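PDB 5CEC: Bd3459 from Bdellovibrio bacteriovorus, which probably acts as a serine D-Ala-D-Ala peptidase on the peptidoglycan of prey cells, and is bound by the ankyrin-repeat immunity protein Bd3460. Local coordinates for residues Ala356-Val361 against Lys365-Ser370; Glu143-Ala148 against Ser172-Thr177; Lys319-Ser322 against Asp327-Asp330; Asp82-Asp87 against Trp261-Thr266. The protein carries 1 engineered substitution. One frame throughout, in Å; residues are numbered along the deposited sequence.

In the fold
Contact 1 lies at the probable active site: its KTG-type strand holds a sulfate that Ser70 and Ser251 also grip, Ser70 standing just before helix 72-84. The far end of that helix enters contact 4, whose centre is about 22 Å from that of contact 1. Ser320 OG of contact 3 meets Asp82 OD1 of contact 4 at 2.7 Å, probably as a hydrogen bond, and Leu328 CD1 packs on Ser370 OG of contact 1 at 3.9 Å. Contact 2 is remote, its centre about 32 Å from that of contact 1, but Leu146 CD1 touches Asn262 OD1 of contact 4 at 4.1 Å, giving a chain of neighbours across the molecule.

Contact 1 (Ala356-Val361 against Lys365-Ser370); sequences AKTGSV and KTLMGS. With SO4 (sulfate ion), chain C.
Lys365 reaches over the neighbouring strand to Ser360 and Gly359, and its side chain can be read atom by atom. From CB the chain sets out anti to the backbone N, and CG comes within 3.8 Å of Gly359 O. A bend at chi2 (81°) turns CD to 3.5 Å from Ser360 OG, and CE closes on the same oxygen. A second bend, at chi4 (73°), delivers NZ to two acceptors: Ser360 OG at 2.9 Å and Gly359 O at 3.1 Å. Gly359 O thus accepts from both faces of its carbonyl plane, NZ on one and Thr366 N on the other. These strands form an antiparallel hairpin, and Lys357-Thr358-Gly359 matches the KTG motif of penicillin-binding proteins and serine beta-lactamases, where it flanks the active site. Gly359 suits its place, because a CB there would collide with Thr366 OG1, which is itself hydrogen-bonded to Leu68 O. Ser360 OG donates to sulfate O2 at 2.8 Å. Thr358 OG1, hydrogen-bonded to Thr342 OG1, lies against sulfate O4 at a doubtfully short distance; Ser70 and Ser251 also hold the ion. Lys357 NZ bonds Thr358 O at 2.8 Å, and Thr358 CG2 rests 3.6 Å from Leu367 CD1.

Contact 2 (Glu143-Ala148 against Ser172-Thr177); sequences ENFLLA and SIVRAT
Phe145 and Leu147 meet Val174 and Thr177 where the loop following strand 135-141 passes alongside helix 167-182, a loop-on-helix packing in the part of the molecule built round the six-stranded mixed sheet. Val174 and Thr177 are three residues apart, so they present their side chains from the same side of the helix, while the nearly extended loop offers alternate residues to it. Phe145 and Leu147 serve this contact, whereas Leu146, between them, turns to the other side and packs on Tyr254 and Asn258 of helix 253-262. Phe145 starts out neither at the helix nor away from it. With CG anti to the backbone N (chi1 179°), the ring swings in until CD2 lies 3.8 Å from Val174 CG1. That methyl approaches the ring at a slant and lies 4.0 Å from CE2 as well, so it spans the CD2-CE2 side of the ring. The two branches of Val174 divide the work: CG1 takes the ring and also meets Leu147 CB at 4.2 Å, while CG2 rests against Phe145 O at 3.8 Å. The same ring makes an edge-to-face contact with Phe116, and Leu178 of the helix touches both Phe145 and Leu147. There are no hydrogen bonds between the loop residues and this turn of helix, and the fit depends on how the carbon branches are turned. Thr177 places its methyl, not its hydroxyl, anti to the backbone N, and thereby facing the loop. In Leu147 chi2 (68°) bends CD1 aside, and the extended branch CD2, anti to CA, ends 3.6 Å from Thr177 CG2.

Contact 3 (Lys319-Ser322 against Asp327-Asp330); sequences KSLS and DLSD
Leu321 points its side chain from the last turn of helix 307-322 straight at the backbone of Asp327 and Leu328, while Leu328 sets out from that backbone in a direction leading away from the helix and then comes back near it at its end. The two leucines share one conformation, with CG beside the backbone N (chi1 -68° in Leu321 and -72° in Leu328), yet they play unequal parts. Leu321 does nearly all its touching through a single methyl. Its CD1 lies 3.6 Å from Asp327 O and 4.0 Å from Asp327 C, covering the peptide link into Leu328, and it is 4.1 Å from Leu328 CA. Leu328 contributes one branch: its CD2 reaches Leu321 CD1, also at 4.1 Å, while CD1 extends farther off. Leu328 also meets Leu317 and Asp318, earlier in the same helix, so its side chain lies against the helix while Leu321 covers the backbone of the turn. Tyr326 and Val331 also touch Leu321. No hydrogen bond joins the two segments, and the shape of the second is held from within. Asp327 N donates to Asp330 OD2 at 2.8 Å in an almost straight bond (172°), met on the anti side of the carboxylate, whose OD1 is taken by Gln424 NE2. Asp330 N in turn bonds Asp327 O at 2.9 Å. With Leu328 and Ser329 at the corner positions, this is a type I beta turn, and here it follows a helix and leads the chain into strand 333-334, an outermost strand of the six-stranded antiparallel sheet that also holds the hairpin 354-361/364-373.

Contact 4 (Asp82-Asp87 against Trp261-Thr266); sequences DRLGPD and WNLGGT
Leu263, in the Schellman motif that ends helix 253-262, receives Arg83 from the last turn of helix 72-84, so the contact joins the C-terminal ends of two helices. Gly264 completes the motif with a positive phi, and its N bonds back to Trp261 O at 3.0 Å. Carbonyl oxygens at such a helix end lack the usual helical N-H partners, and Arg83 supplies a substitute. Its NH1 donates to Leu263 O at 2.9 Å with an N-H...O angle of 159°, in the carbonyl plane and on a lone pair. The acceptor also lies near the guanidinium plane, so both flat groups are well placed for the bond. The positive guanidinium probably gains from the partial negative charge expected at the end of a helix. Its route there is folded: bends at chi2 (-80°) and chi3 (-66°) curl the arginine round one methyl of Leu263, the two side chains running past each other in opposite directions. That methyl, CD2, sits 3.7 Å above the centre of the guanidinium and also 3.8 Å from Arg83 CB, nearer the root of the side chain. Leu84 CG adds a further apolar touch on Leu263 CD2 at 4.2 Å, and Trp79 and Ala80 of the same helix also pack on Leu263. Asp82, one residue before Arg83, forms a salt bridge with Lys276, which ties helix 72-84 to helix 265-277. A water at the guanidinium edge completes the join, accepting from Arg83 NH2 at 2.9 Å and donating to Asn262 O at 2.9 Å.

Contact 1 (Ala356-Val361 against Lys365-Ser370)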
loop_
_atom_site.group_PDB
_atom_site.type_symbol
_atom_site.label_atom_id
_atom_site.label_comp_id
_atom_site.label_asym_id
_atom_site.label_seq_id
_atom_site.Cartn_x
_atom_site.Cartn_y
_atom_site.Cartn_z
ATOM N N ALA A 356 7.630 -5.301 -5.579
ATOM C CA ALA A 356 6.630 -6.227 -5.013
ATOM C C ALA A 356 5.376 -5.517 -4.527
ATOM O O ALA A 356 5.409 -4.325 -4.171
ATOM C CB ALA A 356 7.218 -7.044 -3.884
ATOM N N LYS A 357 4.292 -6.288 -4.488
ATOM C CA LYS A 357 3.008 -5.879 -3.975
ATOM C C LYS A 357 2.644 -6.825 -2.835
ATOM O O LYS A 357 2.732 -8.022 -2.952
ATOM C CB LYS A 357 1.932 -5.973 -5.072
ATOM C CG LYS A 357 0.517 -5.565 -4.612
ATOM C CD LYS A 357 0.379 -4.052 -4.462
ATOM C CE LYS A 357 -0.833 -3.678 -3.617
ATOM N NZ LYS A 357 -0.595 -3.915 -2.156
ATOM N N THR A 358 2.206 -6.245 -1.723
ATOM C CA THR A 358 1.735 -6.932 -0.535
ATOM C C THR A 358 0.231 -7.205 -0.559
ATOM O O THR A 358 -0.534 -6.556 -1.279
ATOM C CB THR A 358 2.049 -6.052 0.673
ATOM O OG1 THR A 358 1.534 -4.750 0.436
ATOM C CG2 THR A 358 3.546 -5.953 0.949
ATOM N N GLY A 359 -0.194 -8.101 0.323
ATOM C CA GLY A 359 -1.613 -8.284 0.602
ATOM C C GLY A 359 -1.852 -8.865 1.966
ATOM O O GLY A 359 -1.021 -9.604 2.478
ATOM N N SER A 360 -2.946 -8.433 2.582
ATOM C CA SER A 360 -3.356 -8.862 3.908
ATOM C C SER A 360 -4.881 -8.917 3.991
ATOM O O SER A 360 -5.533 -7.895 3.785
ATOM C CB SER A 360 -2.858 -7.850 4.951
ATOM O OG SER A 360 -1.523 -7.454 4.739
ATOM N N VAL A 361 -5.441 -10.103 4.286
ATOM C CA VAL A 361 -6.883 -10.276 4.621
ATOM C C VAL A 361 -6.957 -11.318 5.742
ATOM O O VAL A 361 -5.949 -11.915 6.131
ATOM C CB VAL A 361 -7.750 -10.731 3.411
ATOM C CG1 VAL A 361 -7.899 -9.637 2.371
ATOM C CG2 VAL A 361 -7.226 -12.012 2.780
ATOM N N LYS A 365 -1.881 -13.777 3.937
ATOM C CA LYS A 365 -0.836 -12.762 3.818
ATOM C C LYS A 365 -0.090 -13.126 2.544
ATOM O O LYS A 365 0.286 -14.302 2.360
ATOM C CB LYS A 365 0.110 -12.764 5.025
ATOM C CG LYS A 365 0.981 -11.521 5.112
ATOM C CD LYS A 365 0.206 -10.354 5.745
ATOM C CE LYS A 365 1.024 -9.064 5.791
ATOM N NZ LYS A 365 1.118 -8.523 4.407
ATOM N N THR A 366 0.078 -12.157 1.647
ATOM C CA THR A 366 0.595 -12.489 0.332
ATOM C C THR A 366 1.636 -11.463 -0.120
ATOM O O THR A 366 1.696 -10.325 0.348
ATOM C CB THR A 366 -0.573 -12.555 -0.660
ATOM O OG1 THR A 366 -1.203 -11.280 -0.741
ATOM C CG2 THR A 366 -1.581 -13.613 -0.283
ATOM N N LEU A 367 2.426 -11.872 -1.110
ATOM C CA LEU A 367 3.442 -11.018 -1.756
ATOM C C LEU A 367 3.696 -11.549 -3.144
ATOM O O LEU A 367 3.829 -12.771 -3.302
ATOM C CB LEU A 367 4.749 -11.010 -0.955
ATOM C CG LEU A 367 5.742 -9.922 -1.273
ATOM C CD1 LEU A 367 5.267 -8.570 -0.774
ATOM C CD2 LEU A 367 7.089 -10.251 -0.706
ATOM N N MET A 368 3.836 -10.671 -4.124
ATOM C CA MET A 368 4.266 -11.104 -5.448
ATOM C C MET A 368 5.094 -9.999 -6.080
ATOM O O MET A 368 4.908 -8.808 -5.788
ATOM C CB MET A 368 3.087 -11.501 -6.329
ATOM C CG MET A 368 2.230 -10.358 -6.823
ATOM S SD MET A 368 0.730 -10.841 -7.718
ATOM C CE MET A 368 1.405 -11.137 -9.320
ATOM N N GLY A 369 5.922 -10.371 -7.049
ATOM C CA GLY A 369 6.754 -9.380 -7.717
ATOM C C GLY A 369 7.933 -10.020 -8.395
ATOM O O GLY A 369 7.888 -11.187 -8.849
ATOM N N SER A 370 8.989 -9.227 -8.490
ATOM C CA SER A 370 10.237 -9.672 -9.051
ATOM C C SER A 370 11.380 -9.396 -8.099
ATOM O O SER A 370 11.392 -8.402 -7.344
ATOM C CB SER A 370 10.503 -8.966 -10.382
ATOM O OG SER A 370 10.784 -7.592 -10.187
HETATM S S SO4 C . -1.785 -4.299 2.029
HETATM O O1 SO4 C . -1.609 -3.179 3.002
HETATM O O2 SO4 C . -1.589 -5.621 2.644
HETATM O O3 SO4 C . -3.165 -4.123 1.364
HETATM O O4 SO4 C . -0.844 -4.125 0.912
#

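Contact 2 (Glu143-Ala148 against Ser172-Thr177)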
loop_
_atom_site.group_PDB
_atom_site.type_symbol
_atom_site.label_atom_id
_atom_site.label_comp_id
_atom_site.label_asym_id
_atom_site.label_seq_id
_atom_site.Cartn_x
_atom_site.Cartn_y
_atom_site.Cartn_z
ATOM N N GLU A 143 -22.083 11.900 -15.186
ATOM C CA GLU A 143 -21.971 10.646 -14.469
ATOM C C GLU A 143 -20.602 9.996 -14.565
ATOM O O GLU A 143 -20.338 9.013 -13.894
ATOM C CB GLU A 143 -23.070 9.658 -14.895
ATOM C CG GLU A 143 -22.954 9.130 -16.317
ATOM C CD GLU A 143 -23.651 9.959 -17.378
ATOM O OE1 GLU A 143 -23.715 11.215 -17.300
ATOM O OE2 GLU A 143 -24.097 9.335 -18.351
ATOM N N ASN A 144 -19.695 10.599 -15.332
ATOM C CA ASN A 144 -18.342 10.109 -15.386
ATOM C C ASN A 144 -17.386 10.927 -14.554
ATOM O O ASN A 144 -16.206 10.622 -14.534
ATOM C CB ASN A 144 -17.880 10.024 -16.835
ATOM C CG ASN A 144 -18.658 8.999 -17.607
ATOM O OD1 ASN A 144 -18.855 7.885 -17.125
ATOM N ND2 ASN A 144 -19.067 9.355 -18.813
ATOM N N PHE A 145 -17.905 11.961 -13.875
ATOM C CA PHE A 145 -17.073 12.758 -12.980
ATOM C C PHE A 145 -17.091 12.102 -11.611
ATOM O O PHE A 145 -18.029 12.273 -10.833
ATOM C CB PHE A 145 -17.543 14.206 -12.896
ATOM C CG PHE A 145 -16.717 15.046 -11.949
ATOM C CD1 PHE A 145 -15.332 15.089 -12.073
ATOM C CD2 PHE A 145 -17.323 15.722 -10.881
ATOM C CE1 PHE A 145 -14.572 15.849 -11.182
ATOM C CE2 PHE A 145 -16.570 16.478 -10.001
ATOM C CZ PHE A 145 -15.197 16.534 -10.135
ATOM N N LEU A 146 -16.076 11.293 -11.368
ATOM C CA LEU A 146 -15.913 10.608 -10.100
ATOM C C LEU A 146 -15.086 11.486 -9.200
ATOM O O LEU A 146 -14.007 11.938 -9.579
ATOM C CB LEU A 146 -15.275 9.251 -10.269
ATOM C CG LEU A 146 -15.912 8.355 -11.334
ATOM C CD1 LEU A 146 -15.088 7.082 -11.516
ATOM C CD2 LEU A 146 -17.374 8.044 -11.008
ATOM N N LEU A 147 -15.631 11.812 -8.043
ATOM C CA LEU A 147 -14.977 12.676 -7.068
ATOM C C LEU A 147 -15.135 12.049 -5.702
ATOM O O LEU A 147 -16.284 11.841 -5.227
ATOM C CB LEU A 147 -15.596 14.069 -7.071
ATOM C CG LEU A 147 -15.050 15.048 -6.051
ATOM C CD1 LEU A 147 -13.610 15.426 -6.373
ATOM C CD2 LEU A 147 -15.924 16.286 -6.007
ATOM N N ALA A 148 -14.004 11.716 -5.079
ATOM C CA ALA A 148 -13.969 11.153 -3.718
ATOM C C ALA A 148 -12.879 11.904 -3.006
ATOM O O ALA A 148 -11.698 11.698 -3.269
ATOM C CB ALA A 148 -13.642 9.676 -3.741
ATOM N N SER A 172 -25.704 12.416 -6.169
ATOM C CA SER A 172 -26.069 13.085 -4.911
ATOM C C SER A 172 -24.821 13.298 -4.072
ATOM O O SER A 172 -24.587 14.373 -3.512
ATOM C CB SER A 172 -27.083 12.224 -4.122
ATOM O OG SER A 172 -27.334 12.754 -2.827
ATOM N N ILE A 173 -23.999 12.262 -4.025
ATOM C CA ILE A 173 -22.787 12.297 -3.205
ATOM C C ILE A 173 -21.716 13.194 -3.840
ATOM O O ILE A 173 -21.078 13.960 -3.135
ATOM C CB ILE A 173 -22.264 10.880 -2.937
ATOM C CG1 ILE A 173 -23.348 10.086 -2.205
ATOM C CG2 ILE A 173 -20.969 10.920 -2.123
ATOM C CD1 ILE A 173 -23.626 10.512 -0.785
ATOM N N VAL A 174 -21.560 13.161 -5.164
ATOM C CA VAL A 174 -20.609 14.067 -5.837
ATOM C C VAL A 174 -21.036 15.511 -5.620
ATOM O O VAL A 174 -20.193 16.353 -5.324
ATOM C CB VAL A 174 -20.470 13.725 -7.325
ATOM C CG1 VAL A 174 -19.632 14.755 -8.047
ATOM C CG2 VAL A 174 -19.817 12.353 -7.460
ATOM N N ARG A 175 -22.332 15.791 -5.739
ATOM C CA ARG A 175 -22.828 17.137 -5.510
ATOM C C ARG A 175 -22.504 17.602 -4.097
ATOM O O ARG A 175 -22.051 18.730 -3.914
ATOM C CB ARG A 175 -24.322 17.261 -5.800
ATOM C CG ARG A 175 -24.906 18.636 -5.496
ATOM C CD ARG A 175 -26.336 18.740 -5.986
ATOM N NE ARG A 175 -26.946 20.013 -5.614
ATOM C CZ ARG A 175 -27.529 20.302 -4.454
ATOM N NH1 ARG A 175 -27.639 19.400 -3.481
ATOM N NH2 ARG A 175 -28.027 21.518 -4.272
ATOM N N ALA A 176 -22.736 16.727 -3.125
ATOM C CA ALA A 176 -22.425 17.043 -1.759
ATOM C C ALA A 176 -20.945 17.302 -1.524
ATOM O O ALA A 176 -20.602 18.210 -0.789
ATOM C CB ALA A 176 -22.930 15.969 -0.813
ATOM N N THR A 177 -20.077 16.506 -2.141
ATOM C CA THR A 177 -18.648 16.708 -2.005
ATOM C C THR A 177 -18.203 18.004 -2.702
ATOM O O THR A 177 -17.362 18.734 -2.179
ATOM C CB THR A 177 -17.885 15.500 -2.594
ATOM O OG1 THR A 177 -18.332 14.311 -1.938
ATOM C CG2 THR A 177 -16.372 15.650 -2.443
#

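Contact 3 (Lys319-Ser322 against Asp327-Asp330)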
loop_
_atom_site.group_PDB
_atom_site.type_symbol
_atom_site.label_atom_id
_atom_site.label_comp_id
_atom_site.label_asym_id
_atom_site.label_seq_id
_atom_site.Cartn_x
_atom_site.Cartn_y
_atom_site.Cartn_z
ATOM N N LYS A 319 5.919 -7.762 -19.910
ATOM C CA LYS A 319 5.997 -7.748 -21.376
ATOM C C LYS A 319 5.320 -6.493 -21.915
ATOM O O LYS A 319 5.895 -5.782 -22.750
ATOM C CB LYS A 319 5.335 -8.981 -21.981
ATOM C CG LYS A 319 5.430 -9.020 -23.508
ATOM C CD LYS A 319 4.792 -10.285 -24.019
ATOM C CE LYS A 319 4.809 -10.333 -25.527
ATOM N NZ LYS A 319 4.127 -11.551 -26.048
ATOM N N SER A 320 4.122 -6.188 -21.406
ATOM C CA SER A 320 3.380 -5.024 -21.879
ATOM C C SER A 320 4.098 -3.713 -21.518
ATOM O O SER A 320 4.164 -2.780 -22.337
ATOM C CB SER A 320 1.956 -5.043 -21.327
ATOM O OG SER A 320 1.220 -6.164 -21.843
ATOM N N LEU A 321 4.644 -3.627 -20.306
ATOM C CA LEU A 321 5.424 -2.450 -19.923
ATOM C C LEU A 321 6.697 -2.296 -20.748
ATOM O O LEU A 321 7.028 -1.182 -21.156
ATOM C CB LEU A 321 5.778 -2.503 -18.440
ATOM C CG LEU A 321 4.578 -2.357 -17.500
ATOM C CD1 LEU A 321 5.016 -2.725 -16.087
ATOM C CD2 LEU A 321 3.988 -0.945 -17.547
ATOM N N SER A 322 7.409 -3.400 -20.972
ATOM C CA SER A 322 8.690 -3.347 -21.712
ATOM C C SER A 322 8.517 -2.839 -23.133
ATOM O O SER A 322 9.399 -2.164 -23.664
ATOM C CB SER A 322 9.348 -4.722 -21.740
ATOM O OG SER A 322 9.641 -5.137 -20.421
ATOM N N ASP A 327 9.523 -0.649 -16.785
ATOM C CA ASP A 327 9.864 -1.782 -15.926
ATOM C C ASP A 327 8.726 -1.952 -14.885
ATOM O O ASP A 327 7.858 -1.057 -14.703
ATOM C CB ASP A 327 11.154 -1.483 -15.093
ATOM C CG ASP A 327 12.411 -1.297 -15.938
ATOM O OD1 ASP A 327 12.499 -1.810 -17.050
ATOM O OD2 ASP A 327 13.344 -0.648 -15.435
ATOM N N LEU A 328 8.719 -3.083 -14.183
ATOM C CA LEU A 328 7.726 -3.277 -13.119
ATOM C C LEU A 328 7.800 -2.137 -12.087
ATOM O O LEU A 328 6.768 -1.731 -11.547
ATOM C CB LEU A 328 7.870 -4.643 -12.462
ATOM C CG LEU A 328 7.428 -5.865 -13.281
ATOM C CD1 LEU A 328 7.765 -7.150 -12.587
ATOM C CD2 LEU A 328 5.937 -5.801 -13.597
ATOM N N SER A 329 9.002 -1.588 -11.855
ATOM C CA SER A 329 9.175 -0.473 -10.904
ATOM C C SER A 329 8.491 0.840 -11.326
ATOM O O SER A 329 8.412 1.753 -10.535
ATOM C CB SER A 329 10.650 -0.201 -10.677
ATOM O OG SER A 329 11.255 0.206 -11.892
ATOM N N ASP A 330 8.023 0.920 -12.575
ATOM C CA ASP A 330 7.210 2.049 -12.988
ATOM C C ASP A 330 5.766 1.992 -12.541
ATOM O O ASP A 330 5.066 2.971 -12.602
ATOM C CB ASP A 330 7.341 2.285 -14.489
ATOM C CG ASP A 330 8.757 2.645 -14.879
ATOM O OD1 ASP A 330 9.282 3.623 -14.327
ATOM O OD2 ASP A 330 9.348 1.955 -15.717
#

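Contact 4 (Asp82-Asp87 against Trp261-Thr266)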
loop_
_atom_site.group_PDB
_atom_site.type_symbol
_atom_site.label_atom_id
_atom_site.label_comp_id
_atom_site.label_asym_id
_atom_site.label_seq_id
_atom_site.Cartn_x
_atom_site.Cartn_y
_atom_site.Cartn_z
ATOM N N ASP A 82 -3.034 -3.160 -20.277
ATOM C CA ASP A 82 -3.427 -3.757 -21.580
ATOM C C ASP A 82 -4.577 -2.985 -22.242
ATOM O O ASP A 82 -4.564 -2.772 -23.454
ATOM C CB ASP A 82 -3.804 -5.235 -21.404
ATOM C CG ASP A 82 -2.618 -6.165 -21.494
ATOM O OD1 ASP A 82 -1.464 -5.702 -21.760
ATOM O OD2 ASP A 82 -2.861 -7.375 -21.324
ATOM N N ARG A 83 -5.583 -2.584 -21.478
ATOM C CA ARG A 83 -6.753 -1.941 -22.065
ATOM C C ARG A 83 -6.498 -0.472 -22.416
ATOM O O ARG A 83 -7.046 0.030 -23.403
ATOM C CB ARG A 83 -7.930 -1.996 -21.107
ATOM C CG ARG A 83 -8.710 -3.268 -21.166
ATOM C CD ARG A 83 -9.672 -3.248 -22.370
ATOM N NE ARG A 83 -10.706 -2.212 -22.211
ATOM C CZ ARG A 83 -11.790 -2.299 -21.438
ATOM N NH1 ARG A 83 -12.090 -3.423 -20.791
ATOM N NH2 ARG A 83 -12.606 -1.255 -21.326
ATOM N N LEU A 84 -5.716 0.221 -21.599
ATOM C CA LEU A 84 -5.514 1.671 -21.751
ATOM C C LEU A 84 -4.148 2.101 -22.224
ATOM O O LEU A 84 -4.023 3.118 -22.923
ATOM C CB LEU A 84 -5.826 2.368 -20.438
ATOM C CG LEU A 84 -7.224 2.127 -19.858
ATOM C CD1 LEU A 84 -7.293 2.743 -18.476
ATOM C CD2 LEU A 84 -8.311 2.668 -20.765
ATOM N N GLY A 85 -3.128 1.359 -21.820
ATOM C CA GLY A 85 -1.737 1.714 -22.060
ATOM C C GLY A 85 -1.169 2.496 -20.876
ATOM O O GLY A 85 -1.856 3.308 -20.266
ATOM N N PRO A 86 0.119 2.278 -20.567
ATOM C CA PRO A 86 0.714 2.955 -19.405
ATOM C C PRO A 86 0.829 4.467 -19.508
ATOM O O PRO A 86 0.987 5.117 -18.480
ATOM C CB PRO A 86 2.109 2.327 -19.306
ATOM C CG PRO A 86 2.415 1.896 -20.708
ATOM C CD PRO A 86 1.103 1.468 -21.296
ATOM N N ASP A 87 0.755 5.002 -20.722
ATOM C CA ASP A 87 0.829 6.438 -20.935
ATOM C C ASP A 87 -0.538 7.082 -21.092
ATOM O O ASP A 87 -0.643 8.289 -21.361
ATOM C CB ASP A 87 1.716 6.715 -22.136
ATOM C CG ASP A 87 3.139 6.215 -21.927
ATOM O OD1 ASP A 87 3.755 6.652 -20.939
ATOM O OD2 ASP A 87 3.644 5.406 -22.747
ATOM N N TRP A 261 -14.065 -1.344 -12.172
ATOM C CA TRP A 261 -15.399 -0.996 -12.638
ATOM C C TRP A 261 -15.366 -0.232 -13.953
ATOM O O TRP A 261 -16.161 -0.502 -14.861
ATOM C CB TRP A 261 -16.147 -0.184 -11.588
ATOM C CG TRP A 261 -16.390 -0.917 -10.317
ATOM C CD1 TRP A 261 -16.614 -2.257 -10.143
ATOM C CD2 TRP A 261 -16.434 -0.338 -9.008
ATOM N NE1 TRP A 261 -16.822 -2.537 -8.809
ATOM C CE2 TRP A 261 -16.677 -1.379 -8.093
ATOM C CE3 TRP A 261 -16.275 0.962 -8.512
ATOM C CZ2 TRP A 261 -16.786 -1.149 -6.725
ATOM C CZ3 TRP A 261 -16.352 1.167 -7.132
ATOM C CH2 TRP A 261 -16.618 0.120 -6.271
ATOM N N ASN A 262 -14.423 0.693 -14.085
ATOM C CA ASN A 262 -14.267 1.434 -15.339
ATOM C C ASN A 262 -14.090 0.519 -16.546
ATOM O O ASN A 262 -14.575 0.844 -17.608
ATOM C CB ASN A 262 -13.035 2.355 -15.309
ATOM C CG ASN A 262 -13.215 3.610 -14.477
ATOM O OD1 ASN A 262 -14.293 3.894 -13.932
ATOM N ND2 ASN A 262 -12.146 4.379 -14.406
ATOM N N LEU A 263 -13.327 -0.548 -16.380
ATOM C CA LEU A 263 -13.014 -1.459 -17.461
ATOM C C LEU A 263 -14.126 -2.496 -17.718
ATOM O O LEU A 263 -14.010 -3.301 -18.646
ATOM C CB LEU A 263 -11.668 -2.124 -17.204
ATOM C CG LEU A 263 -10.474 -1.168 -17.109
ATOM C CD1 LEU A 263 -9.208 -1.861 -16.629
ATOM C CD2 LEU A 263 -10.194 -0.546 -18.466
ATOM N N GLY A 264 -15.214 -2.429 -16.939
ATOM C CA GLY A 264 -16.417 -3.252 -17.172
ATOM C C GLY A 264 -16.784 -4.223 -16.064
ATOM O O GLY A 264 -17.735 -5.006 -16.197
ATOM N N GLY A 265 -16.037 -4.197 -14.963
ATOM C CA GLY A 265 -16.352 -5.037 -13.825
ATOM C C GLY A 265 -16.107 -6.517 -14.090
ATOM O O GLY A 265 -15.348 -6.915 -15.003
ATOM N N THR A 266 -16.763 -7.347 -13.291
ATOM C CA THR A 266 -16.459 -8.777 -13.269
ATOM C C THR A 266 -16.749 -9.478 -14.582
ATOM O O THR A 266 -15.946 -10.304 -15.017
ATOM C CB THR A 266 -17.193 -9.447 -12.106
ATOM O OG1 THR A 266 -16.738 -8.841 -10.880
ATOM C CG2 THR A 266 -16.935 -10.975 -12.061
HETATM O O HOH W 1 -15.157 -0.397 -20.131
#